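Local coordinates for chemotaxis response regulator protein-glutamate methylesterase (Thermotoga maritima, PDB 3SFT) that probably removes methyl esters from glutamate residues of chemoreceptors and deamidates specific glutamines, as the catalytic domain of the chemotaxis protein CheB, at residues D138-A143 with I171-A176; F114-A119 with A129-G134; D103-N106 with V112-T115; T152-D157 with P186-E191. All blocks are in the same frame, centred on the assembly; numbering follows the deposited sequence.

Interaction 1: D138-A143 with I171-A176; sequences DGTKGA and IEEGYA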
loop_
_atom_site.group_PDB
_atom_site.type_symbol
_atom_site.label_atom_id
_atom_site.label_comp_id
_atom_site.label_asym_id
_atom_site.label_seq_id
_atom_site.Cartn_x
_atom_site.Cartn_y
_atom_site.Cartn_z
ATOM N N ASP A 138 -0.254 -11.923 -3.457
ATOM C CA ASP A 138 0.298 -11.015 -2.454
ATOM C C ASP A 138 -0.791 -9.992 -2.131
ATOM O O ASP A 138 -1.428 -9.449 -3.032
ATOM C CB ASP A 138 1.562 -10.320 -2.981
ATOM C CG ASP A 138 2.297 -9.513 -1.905
ATOM O OD1 ASP A 138 2.211 -9.834 -0.700
ATOM O OD2 ASP A 138 2.988 -8.549 -2.277
ATOM N N GLY A 139 -1.045 -9.787 -0.843
ATOM C CA GLY A 139 -2.081 -8.857 -0.429
ATOM C C GLY A 139 -3.268 -9.574 0.192
ATOM O O GLY A 139 -4.034 -8.977 0.957
ATOM N N THR A 140 -3.419 -10.859 -0.126
ATOM C CA THR A 140 -4.520 -11.659 0.403
ATOM C C THR A 140 -4.368 -11.939 1.899
ATOM O O THR A 140 -5.271 -11.633 2.687
ATOM C CB THR A 140 -4.673 -12.975 -0.377
ATOM O OG1 THR A 140 -5.053 -12.677 -1.726
ATOM C CG2 THR A 140 -5.734 -13.852 0.253
ATOM N N LYS A 141 -3.232 -12.512 2.293
ATOM C CA LYS A 141 -2.995 -12.792 3.706
ATOM C C LYS A 141 -2.935 -11.474 4.472
ATOM O O LYS A 141 -3.429 -11.379 5.594
ATOM C CB LYS A 141 -1.716 -13.610 3.901
ATOM C CG LYS A 141 -1.811 -15.004 3.286
ATOM C CD LYS A 141 -0.517 -15.799 3.433
ATOM C CE LYS A 141 -0.240 -16.171 4.884
ATOM N NZ LYS A 141 0.982 -17.016 5.014
ATOM N N GLY A 142 -2.366 -10.449 3.842
ATOM C CA GLY A 142 -2.297 -9.144 4.473
ATOM C C GLY A 142 -3.701 -8.582 4.677
ATOM O O GLY A 142 -3.972 -7.934 5.686
ATOM N N ALA A 143 -4.600 -8.851 3.728
ATOM C CA ALA A 143 -5.979 -8.374 3.820
ATOM C C ALA A 143 -6.675 -9.099 4.968
ATOM O O ALA A 143 -7.509 -8.522 5.668
ATOM C CB ALA A 143 -6.722 -8.602 2.506
ATOM N N ILE A 171 -10.760 -10.602 -3.176
ATOM C CA ILE A 171 -12.221 -10.661 -3.282
ATOM C C ILE A 171 -12.780 -12.067 -3.040
ATOM O O ILE A 171 -13.784 -12.228 -2.338
ATOM C CB ILE A 171 -12.709 -10.153 -4.669
ATOM C CG1 ILE A 171 -12.314 -8.687 -4.860
ATOM C CG2 ILE A 171 -14.232 -10.320 -4.808
ATOM C CD1 ILE A 171 -12.385 -8.224 -6.300
ATOM N N GLU A 172 -12.123 -13.080 -3.605
ATOM C CA GLU A 172 -12.572 -14.459 -3.446
ATOM C C GLU A 172 -12.561 -14.976 -2.007
ATOM O O GLU A 172 -13.279 -15.924 -1.684
ATOM C CB GLU A 172 -11.788 -15.393 -4.368
ATOM C CG GLU A 172 -12.165 -15.217 -5.832
ATOM C CD GLU A 172 -11.405 -16.135 -6.774
ATOM O OE1 GLU A 172 -10.400 -16.750 -6.348
ATOM O OE2 GLU A 172 -11.817 -16.237 -7.952
ATOM N N GLU A 173 -11.742 -14.373 -1.148
ATOM C CA GLU A 173 -11.695 -14.775 0.253
ATOM C C GLU A 173 -12.776 -14.043 1.041
ATOM O O GLU A 173 -13.065 -14.392 2.187
ATOM C CB GLU A 173 -10.330 -14.468 0.868
ATOM C CG GLU A 173 -9.189 -15.312 0.340
ATOM C CD GLU A 173 -9.438 -16.801 0.486
ATOM O OE1 GLU A 173 -9.756 -17.257 1.607
ATOM O OE2 GLU A 173 -9.312 -17.516 -0.526
ATOM N N GLY A 174 -13.366 -13.026 0.414
ATOM C CA GLY A 174 -14.402 -12.237 1.050
ATOM C C GLY A 174 -13.829 -11.101 1.888
ATOM O O GLY A 174 -14.535 -10.523 2.715
ATOM N N TYR A 175 -12.567 -10.747 1.637
ATOM C CA TYR A 175 -11.899 -9.686 2.394
ATOM C C TYR A 175 -12.110 -8.265 1.889
ATOM O O TYR A 175 -11.762 -7.307 2.586
ATOM C CB TYR A 175 -10.395 -9.955 2.491
ATOM C CG TYR A 175 -10.030 -11.241 3.198
ATOM C CD1 TYR A 175 -10.824 -11.746 4.233
ATOM C CD2 TYR A 175 -8.892 -11.955 2.831
ATOM C CE1 TYR A 175 -10.491 -12.928 4.883
ATOM C CE2 TYR A 175 -8.550 -13.139 3.474
ATOM C CZ TYR A 175 -9.355 -13.619 4.499
ATOM O OH TYR A 175 -9.012 -14.780 5.142
ATOM N N ALA A 176 -12.671 -8.121 0.691
ATOM C CA ALA A 176 -12.888 -6.794 0.125
ATOM C C ALA A 176 -14.171 -6.112 0.595
ATOM O O ALA A 176 -15.255 -6.679 0.513
ATOM C CB ALA A 176 -12.854 -6.855 -1.407
#

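Interaction 2: F114-A119 with A129-G134; sequences FTLDKA and AVILTG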
loop_
_atom_site.group_PDB
_atom_site.type_symbol
_atom_site.label_atom_id
_atom_site.label_comp_id
_atom_site.label_asym_id
_atom_site.label_seq_id
_atom_site.Cartn_x
_atom_site.Cartn_y
_atom_site.Cartn_z
ATOM N N PHE A 114 3.861 -8.540 4.223
ATOM C CA PHE A 114 4.710 -8.194 5.364
ATOM C C PHE A 114 4.369 -6.804 5.910
ATOM O O PHE A 114 4.218 -6.628 7.126
ATOM C CB PHE A 114 6.191 -8.253 4.972
ATOM C CG PHE A 114 7.137 -8.086 6.136
ATOM C CD1 PHE A 114 7.710 -9.200 6.746
ATOM C CD2 PHE A 114 7.458 -6.820 6.621
ATOM C CE1 PHE A 114 8.588 -9.054 7.821
ATOM C CE2 PHE A 114 8.333 -6.664 7.692
ATOM C CZ PHE A 114 8.898 -7.782 8.293
ATOM N N THR A 115 4.263 -5.818 5.020
ATOM C CA THR A 115 3.942 -4.450 5.431
ATOM C C THR A 115 2.558 -4.352 6.087
ATOM O O THR A 115 2.385 -3.656 7.095
ATOM C CB THR A 115 4.033 -3.470 4.240
ATOM O OG1 THR A 115 5.369 -3.483 3.720
ATOM C CG2 THR A 115 3.693 -2.047 4.672
ATOM N N LEU A 116 1.580 -5.048 5.511
ATOM C CA LEU A 116 0.219 -5.047 6.039
ATOM C C LEU A 116 0.142 -5.728 7.397
ATOM O O LEU A 116 -0.612 -5.302 8.266
ATOM C CB LEU A 116 -0.737 -5.709 5.049
ATOM C CG LEU A 116 -1.112 -4.843 3.843
ATOM C CD1 LEU A 116 -1.678 -5.687 2.718
ATOM C CD2 LEU A 116 -2.116 -3.807 4.281
ATOM N N ASP A 117 0.926 -6.788 7.574
ATOM C CA ASP A 117 0.966 -7.509 8.840
ATOM C C ASP A 117 1.389 -6.528 9.931
ATOM O O ASP A 117 0.738 -6.420 10.974
ATOM C CB ASP A 117 1.970 -8.668 8.755
ATOM C CG ASP A 117 2.165 -9.383 10.089
ATOM O OD1 ASP A 117 1.169 -9.600 10.814
ATOM O OD2 ASP A 117 3.322 -9.740 10.409
ATOM N N LYS A 118 2.470 -5.798 9.671
ATOM C CA LYS A 118 2.970 -4.823 10.622
ATOM C C LYS A 118 2.012 -3.653 10.812
ATOM O O LYS A 118 1.685 -3.313 11.946
ATOM C CB LYS A 118 4.360 -4.327 10.208
ATOM C CG LYS A 118 5.426 -5.408 10.238
ATOM C CD LYS A 118 5.424 -6.124 11.585
ATOM C CE LYS A 118 6.454 -7.243 11.629
ATOM N NZ LYS A 118 6.222 -8.249 10.563
ATOM N N ALA A 119 1.524 -3.070 9.712
ATOM C CA ALA A 119 0.604 -1.928 9.790
ATOM C C ALA A 119 -0.678 -2.241 10.552
ATOM O O ALA A 119 -1.098 -1.469 11.409
ATOM C CB ALA A 119 0.270 -1.405 8.400
ATOM N N ALA A 129 -6.354 -1.011 3.638
ATOM C CA ALA A 129 -5.548 -1.740 2.657
ATOM C C ALA A 129 -6.137 -1.571 1.263
ATOM O O ALA A 129 -7.355 -1.593 1.089
ATOM C CB ALA A 129 -5.477 -3.226 3.012
ATOM N N VAL A 130 -5.264 -1.388 0.278
ATOM C CA VAL A 130 -5.680 -1.225 -1.110
ATOM C C VAL A 130 -4.872 -2.202 -1.956
ATOM O O VAL A 130 -3.658 -2.073 -2.072
ATOM C CB VAL A 130 -5.428 0.222 -1.625
ATOM C CG1 VAL A 130 -5.978 0.374 -3.037
ATOM C CG2 VAL A 130 -6.084 1.238 -0.705
ATOM N N ILE A 131 -5.546 -3.191 -2.530
ATOM C CA ILE A 131 -4.866 -4.183 -3.348
ATOM C C ILE A 131 -5.189 -3.936 -4.809
ATOM O O ILE A 131 -6.322 -4.114 -5.257
ATOM C CB ILE A 131 -5.260 -5.613 -2.927
ATOM C CG1 ILE A 131 -5.010 -5.792 -1.427
ATOM C CG2 ILE A 131 -4.481 -6.645 -3.731
ATOM C CD1 ILE A 131 -3.585 -5.493 -0.998
ATOM N N LEU A 132 -4.168 -3.516 -5.543
ATOM C CA LEU A 132 -4.296 -3.194 -6.955
ATOM C C LEU A 132 -3.904 -4.329 -7.889
ATOM O O LEU A 132 -3.484 -5.404 -7.454
ATOM C CB LEU A 132 -3.433 -1.967 -7.275
ATOM C CG LEU A 132 -3.658 -0.736 -6.394
ATOM C CD1 LEU A 132 -2.760 0.409 -6.870
ATOM C CD2 LEU A 132 -5.124 -0.327 -6.450
ATOM N N THR A 133 -4.040 -4.031 -9.180
ATOM C CA THR A 133 -3.710 -4.897 -10.304
ATOM C C THR A 133 -2.392 -5.626 -10.087
ATOM O O THR A 133 -1.462 -5.071 -9.494
ATOM C CB THR A 133 -3.584 -4.034 -11.592
ATOM O OG1 THR A 133 -3.111 -4.832 -12.682
ATOM C CG2 THR A 133 -2.621 -2.869 -11.363
ATOM N N GLY A 134 -2.316 -6.864 -10.574
ATOM C CA GLY A 134 -1.101 -7.648 -10.431
ATOM C C GLY A 134 -1.319 -9.148 -10.427
ATOM O O GLY A 134 -2.430 -9.629 -10.198
#

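Interaction 3: D103-N106 with V112-T115; sequences DKIN and VDFT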
loop_
_atom_site.group_PDB
_atom_site.type_symbol
_atom_site.label_atom_id
_atom_site.label_comp_id
_atom_site.label_asym_id
_atom_site.label_seq_id
_atom_site.Cartn_x
_atom_site.Cartn_y
_atom_site.Cartn_z
ATOM N N ASP A 103 13.163 -14.057 4.642
ATOM C CA ASP A 103 12.856 -14.769 3.402
ATOM C C ASP A 103 11.784 -14.138 2.522
ATOM O O ASP A 103 10.903 -13.435 3.005
ATOM C CB ASP A 103 12.457 -16.215 3.707
ATOM C CG ASP A 103 13.617 -17.059 4.203
ATOM O OD1 ASP A 103 14.776 -16.593 4.149
ATOM O OD2 ASP A 103 13.366 -18.202 4.640
ATOM N N LYS A 104 11.868 -14.423 1.227
ATOM C CA LYS A 104 10.909 -13.920 0.264
ATOM C C LYS A 104 9.543 -14.561 0.535
ATOM O O LYS A 104 9.465 -15.736 0.901
ATOM C CB LYS A 104 11.384 -14.234 -1.162
ATOM C CG LYS A 104 12.620 -13.446 -1.591
ATOM C CD LYS A 104 13.063 -13.810 -3.002
ATOM C CE LYS A 104 14.298 -13.016 -3.383
ATOM N NZ LYS A 104 14.836 -13.408 -4.713
ATOM N N ILE A 105 8.483 -13.765 0.447
ATOM C CA ILE A 105 7.131 -14.245 0.650
ATOM C C ILE A 105 6.635 -14.278 -0.789
ATOM O O ILE A 105 6.184 -13.251 -1.306
ATOM C CB ILE A 105 6.344 -13.248 1.522
ATOM C CG1 ILE A 105 6.970 -13.169 2.915
ATOM C CG2 ILE A 105 4.879 -13.634 1.595
ATOM C CD1 ILE A 105 6.402 -12.047 3.797
ATOM N N ASN A 106 6.657 -15.489 -1.362
ATOM C CA ASN A 106 6.340 -15.829 -2.760
ATOM C C ASN A 106 7.793 -15.830 -3.205
ATOM O O ASN A 106 8.644 -16.361 -2.491
ATOM C CB ASN A 106 5.597 -14.711 -3.531
ATOM C CG ASN A 106 4.274 -14.331 -2.911
ATOM O OD1 ASN A 106 3.694 -15.092 -2.132
ATOM N ND2 ASN A 106 3.818 -13.121 -3.208
ATOM N N VAL A 112 3.784 -7.094 -0.049
ATOM C CA VAL A 112 2.842 -6.241 0.671
ATOM C C VAL A 112 2.267 -6.944 1.914
ATOM O O VAL A 112 1.883 -6.280 2.871
ATOM C CB VAL A 112 1.717 -5.678 -0.250
ATOM C CG1 VAL A 112 0.634 -6.713 -0.496
ATOM C CG2 VAL A 112 1.130 -4.401 0.359
ATOM N N ASP A 113 2.261 -8.281 1.923
ATOM C CA ASP A 113 1.765 -9.041 3.083
ATOM C C ASP A 113 2.545 -8.688 4.355
ATOM O O ASP A 113 1.964 -8.549 5.430
ATOM C CB ASP A 113 1.860 -10.557 2.845
ATOM C CG ASP A 113 0.699 -11.106 2.026
ATOM O OD1 ASP A 113 -0.320 -10.401 1.855
ATOM O OD2 ASP A 113 0.808 -12.257 1.557
ATOM N N PHE A 114 3.861 -8.540 4.223
ATOM C CA PHE A 114 4.710 -8.194 5.364
ATOM C C PHE A 114 4.369 -6.804 5.910
ATOM O O PHE A 114 4.218 -6.628 7.126
ATOM C CB PHE A 114 6.191 -8.253 4.972
ATOM C CG PHE A 114 7.137 -8.086 6.136
ATOM C CD1 PHE A 114 7.710 -9.200 6.746
ATOM C CD2 PHE A 114 7.458 -6.820 6.621
ATOM C CE1 PHE A 114 8.588 -9.054 7.821
ATOM C CE2 PHE A 114 8.333 -6.664 7.692
ATOM C CZ PHE A 114 8.898 -7.782 8.293
ATOM N N THR A 115 4.263 -5.818 5.020
ATOM C CA THR A 115 3.942 -4.450 5.431
ATOM C C THR A 115 2.558 -4.352 6.087
ATOM O O THR A 115 2.385 -3.656 7.095
ATOM C CB THR A 115 4.033 -3.470 4.240
ATOM O OG1 THR A 115 5.369 -3.483 3.720
ATOM C CG2 THR A 115 3.693 -2.047 4.672
HETATM O O HOH W 1 2.364 -13.090 -0.733
#

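Interaction 4: T152-D157 with P186-E191; sequences TVIAED and PEKLIE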
loop_
_atom_site.group_PDB
_atom_site.type_symbol
_atom_site.label_atom_id
_atom_site.label_comp_id
_atom_site.label_asym_id
_atom_site.label_seq_id
_atom_site.Cartn_x
_atom_site.Cartn_y
_atom_site.Cartn_z
ATOM N N THR A 152 -10.156 -1.760 7.072
ATOM C CA THR A 152 -10.940 -1.692 5.844
ATOM C C THR A 152 -10.098 -2.092 4.629
ATOM O O THR A 152 -8.931 -1.714 4.518
ATOM C CB THR A 152 -11.494 -0.257 5.651
ATOM O OG1 THR A 152 -12.386 0.059 6.732
ATOM C CG2 THR A 152 -12.237 -0.130 4.326
ATOM N N VAL A 153 -10.709 -2.815 3.698
ATOM C CA VAL A 153 -10.002 -3.279 2.509
ATOM C C VAL A 153 -10.656 -2.875 1.188
ATOM O O VAL A 153 -11.869 -2.998 1.008
ATOM C CB VAL A 153 -9.834 -4.815 2.541
ATOM C CG1 VAL A 153 -9.191 -5.315 1.255
ATOM C CG2 VAL A 153 -9.016 -5.226 3.753
ATOM N N ILE A 154 -9.832 -2.388 0.267
ATOM C CA ILE A 154 -10.288 -1.984 -1.051
ATOM C C ILE A 154 -9.539 -2.789 -2.110
ATOM O O ILE A 154 -8.312 -2.874 -2.087
ATOM C CB ILE A 154 -10.033 -0.482 -1.305
ATOM C CG1 ILE A 154 -10.832 0.368 -0.317
ATOM C CG2 ILE A 154 -10.421 -0.119 -2.725
ATOM C CD1 ILE A 154 -10.444 1.845 -0.327
ATOM N N ALA A 155 -10.286 -3.415 -3.011
ATOM C CA ALA A 155 -9.693 -4.194 -4.093
ATOM C C ALA A 155 -9.988 -3.482 -5.403
ATOM O O ALA A 155 -11.083 -2.949 -5.588
ATOM C CB ALA A 155 -10.269 -5.593 -4.121
ATOM N N GLU A 156 -9.004 -3.447 -6.295
ATOM C CA GLU A 156 -9.183 -2.795 -7.582
ATOM C C GLU A 156 -10.074 -3.629 -8.501
ATOM O O GLU A 156 -9.889 -4.843 -8.639
ATOM C CB GLU A 156 -7.835 -2.515 -8.256
ATOM C CG GLU A 156 -7.965 -1.728 -9.577
ATOM C CD GLU A 156 -6.626 -1.377 -10.223
ATOM O OE1 GLU A 156 -5.571 -1.782 -9.702
ATOM O OE2 GLU A 156 -6.626 -0.692 -11.266
ATOM N N ASP A 157 -11.070 -2.970 -9.085
ATOM C CA ASP A 157 -12.009 -3.598 -10.003
ATOM C C ASP A 157 -11.282 -4.015 -11.284
ATOM O O ASP A 157 -10.345 -3.344 -11.728
ATOM C CB ASP A 157 -13.139 -2.607 -10.330
ATOM C CG ASP A 157 -14.243 -3.223 -11.169
ATOM O OD1 ASP A 157 -15.292 -3.591 -10.601
ATOM O OD2 ASP A 157 -14.069 -3.335 -12.396
ATOM N N PRO A 186 -9.313 7.053 -5.153
ATOM C CA PRO A 186 -8.914 8.283 -4.450
ATOM C C PRO A 186 -10.099 8.915 -3.728
ATOM O O PRO A 186 -9.974 9.398 -2.603
ATOM C CB PRO A 186 -8.474 9.198 -5.593
ATOM C CG PRO A 186 -7.981 8.271 -6.604
ATOM C CD PRO A 186 -8.977 7.152 -6.585
ATOM N N GLU A 187 -11.246 8.908 -4.398
ATOM C CA GLU A 187 -12.475 9.488 -3.860
ATOM C C GLU A 187 -12.930 8.731 -2.626
ATOM O O GLU A 187 -13.341 9.338 -1.639
ATOM C CB GLU A 187 -13.575 9.490 -4.933
ATOM C CG GLU A 187 -13.116 10.139 -6.250
ATOM C CD GLU A 187 -14.096 9.979 -7.406
ATOM O OE1 GLU A 187 -13.928 10.705 -8.409
ATOM O OE2 GLU A 187 -15.012 9.130 -7.331
ATOM N N LYS A 188 -12.826 7.406 -2.675
ATOM C CA LYS A 188 -13.218 6.574 -1.547
ATOM C C LYS A 188 -12.271 6.812 -0.372
ATOM O O LYS A 188 -12.714 6.912 0.773
ATOM C CB LYS A 188 -13.232 5.098 -1.949
ATOM C CG LYS A 188 -13.621 4.135 -0.835
ATOM C CD LYS A 188 -14.961 4.487 -0.196
ATOM C CE LYS A 188 -16.119 4.343 -1.167
ATOM N NZ LYS A 188 -17.420 4.594 -0.488
ATOM N N LEU A 189 -10.973 6.927 -0.660
ATOM C CA LEU A 189 -9.974 7.164 0.382
ATOM C C LEU A 189 -10.241 8.488 1.092
ATOM O O LEU A 189 -10.192 8.560 2.321
ATOM C CB LEU A 189 -8.550 7.153 -0.196
ATOM C CG LEU A 189 -8.012 5.794 -0.665
ATOM C CD1 LEU A 189 -6.590 5.940 -1.212
ATOM C CD2 LEU A 189 -8.051 4.799 0.493
ATOM N N ILE A 190 -10.550 9.520 0.312
ATOM C CA ILE A 190 -10.839 10.844 0.853
ATOM C C ILE A 190 -12.031 10.822 1.813
ATOM O O ILE A 190 -12.025 11.533 2.818
ATOM C CB ILE A 190 -11.065 11.879 -0.286
ATOM C CG1 ILE A 190 -9.736 12.163 -0.986
ATOM C CG2 ILE A 190 -11.652 13.190 0.267
ATOM C CD1 ILE A 190 -9.871 12.968 -2.249
ATOM N N GLU A 191 -13.032 9.989 1.538
ATOM C CA GLU A 191 -14.181 9.929 2.435
ATOM C C GLU A 191 -14.024 8.958 3.608
ATOM O O GLU A 191 -14.749 9.056 4.594
ATOM C CB GLU A 191 -15.495 9.706 1.671
ATOM C CG GLU A 191 -15.535 8.520 0.734
ATOM C CD GLU A 191 -16.854 8.428 -0.027
ATOM O OE1 GLU A 191 -17.222 9.402 -0.725
ATOM O OE2 GLU A 191 -17.525 7.378 0.067
#

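Interaction 1: D138-A143 with I171-A176
Y175 lies alongside the first turn of helix 140-148 and meets A143 and T140. Its CB packs against the methyl of A143, with Y175 CB 3.9 Å from A143 CB. The ring then runs outward past that turn. Y175 CD2 is 4.0 Å from A143 CB and 3.6 Å from the carbonyl O of T140. One atom further, Y175 CE2 is 3.7 Å from the same T140 O and, as the outermost ring carbon in contact, 4.3 Å from T140 CG2. A143 CB and T140 O come at the ring obliquely. E173, two residues earlier in the chain, covers one ring face: its CB sits 3.4 Å above the plane, offset toward the rim.

E173 makes a second apolar contact. Its CG touches the methyl of T140, at 3.8 Å between E173 CG and T140 CG2. The two side chains cross at about a right angle. T140 CG2 is anti to the backbone N, which sets the methyl against E173. OG1 lies beside that N (chi1 -65°) and is hydrogen-bonded to OG of S169. So the polar branch of T140 is also tied to helix 166-172. G174 follows that helix with positive phi and closes it in a Schellman motif. This turn brings Y175 round to face helix 140-148.

D138, predicted to be an active-site residue, precedes the helix and is hydrogen-bonded through OD2 to NE2 of H42. G139 holds the N-cap position between D138 and T140. T140 and Y175 also touch V170 of helix 166-172. I171 and A176 in turn rest on A155 of strand 152-156.

Interaction 2: F114-A119 with A129-G134
L116 meets A129 and I131 through methyl groups alone, and the flat groups of helix 112-123 stand elsewhere. K118 NZ lies over one face of the F114 ring, 3.5 Å above the plane and offset toward the rim, a cation-pi contact. The ring also meets that of H85, with the planes about 10° apart. The same K118 NZ forms a salt bridge with D117 OD2 at 3.3 Å. It approaches the carboxylate from the anti side, 33° out of its plane.

From the helix, L116 divides its two methyls between two strand residues. L116 CD2 packs on A129 CB at 3.6 Å. L116 CD1 reaches I131 CD1 at 4.2 Å, a looser touch. A129 and I131 are two residues apart in strand 127-131, so their side chains leave the same face of the strand. A129 points its CB at the helix, while I131 reaches it only with its end. The I131 chain bends at chi2 (-56°), which brings CD1 nearer to L116. L116 also touches V11 of strand 9-14, so the helix spans two strands of the parallel sheet.

The nearest atoms of the L116 and D138 side chains are about 7 Å apart, so this core lies near the predicted active site. All three touching residues are buried and aliphatic. The contact therefore depends on close fit and exclusion of water, with no directional bond between the segments.

Interaction 3: D103-N106 with V112-T115
I105 supplies the apolar contact between loop 103-106 and helix 112-123. Its CD1 packs on F114, at 4.0 Å between I105 CD1 and F114 CB. The same methyl lies at the edge of the F114 ring, near its plane. The I105 chain is extended at its end (chi2 171°), which carries CD1 out to the helix, and the two side chains cross at about a right angle. I105 CG2 comes 4.3 Å from D113 OD2, a loose touch. I105 also rests on H85 and A111.

The loop joins the two-stranded antiparallel sheet to helix 112-123, and the start of this helix borders the predicted active site. D138 accepts hydrogen bonds from the backbone N atoms of V112 and D113, in the first turn.

Polar contact between the segments runs through one water. It lies 2.8 Å from N106 OD1 and 2.9 Å from D113 OD2, placed to donate to each. Acceptors around it outnumber its protons, so both bonds need not hold at once, and N106 is poorly ordered. The other carboxylate oxygen, D113 OD1, is gripped by two backbone N-H groups, those of G139 and G142 at the start of helix 140-148.

Interaction 4: T152-D157 with P186-E191
K188 NZ forms a salt bridge with E191 OE2 at 2.8 Å, one turn further along the helix, while its CG packs on I154 of the sheet. The ammonium meets E191 OE2 from the anti side, 33° out of the carboxylate plane. The lysine chain first heads for the strand and then bends twice, at chi2 55° and chi3 65°. These bends turn its charged end away from the strand and back along the helix. The apolar part of the chain stays against the strand: K188 CG is 3.9 Å from I154 CD1.

Across these two segments, I154 makes both its contacts through CD1. This methyl sits between two helix residues, also 3.9 Å from L189 CD2. L189 does not aim its CB at the strand, but its end swings in toward I154. With an alanine in place of K188, I154 CD1 would probably lose one of these two neighbours and the E191 carboxylate its charged mate.

The contact lies away from the predicted active site. I154 also touches I185 and L192, so it packs along much of helix 185-192. K188 further rests on Y178 and L180 of the edge strand 178-180. V153, next to I154 in the strand, touches V146 and K147 of helix 140-148. Strand 152-156 is thus covered by a helix on each face, as expected of a doubly wound alpha/beta sheet.

The four contacts lie in one catalytic domain built on a seven-stranded parallel sheet. Along the chain, interaction 3 leads into interaction 2, which shares helix 112-123 with it. Interactions 1 and 4 follow and alternate their segments. Interactions 1 and 2 have centres about 9 Å apart and touch where G139 and G142 meet I131 and L116. Interactions 2 and 4 use neighbouring strands, 127-131 and 152-156. Interactions 3 and 4 are the most distant, with centres about 22 Å apart. Interactions 1 and 3 meet at D138, beside the starts of helices 112-123 and 140-148, so the predicted active site lies at that end of the fold.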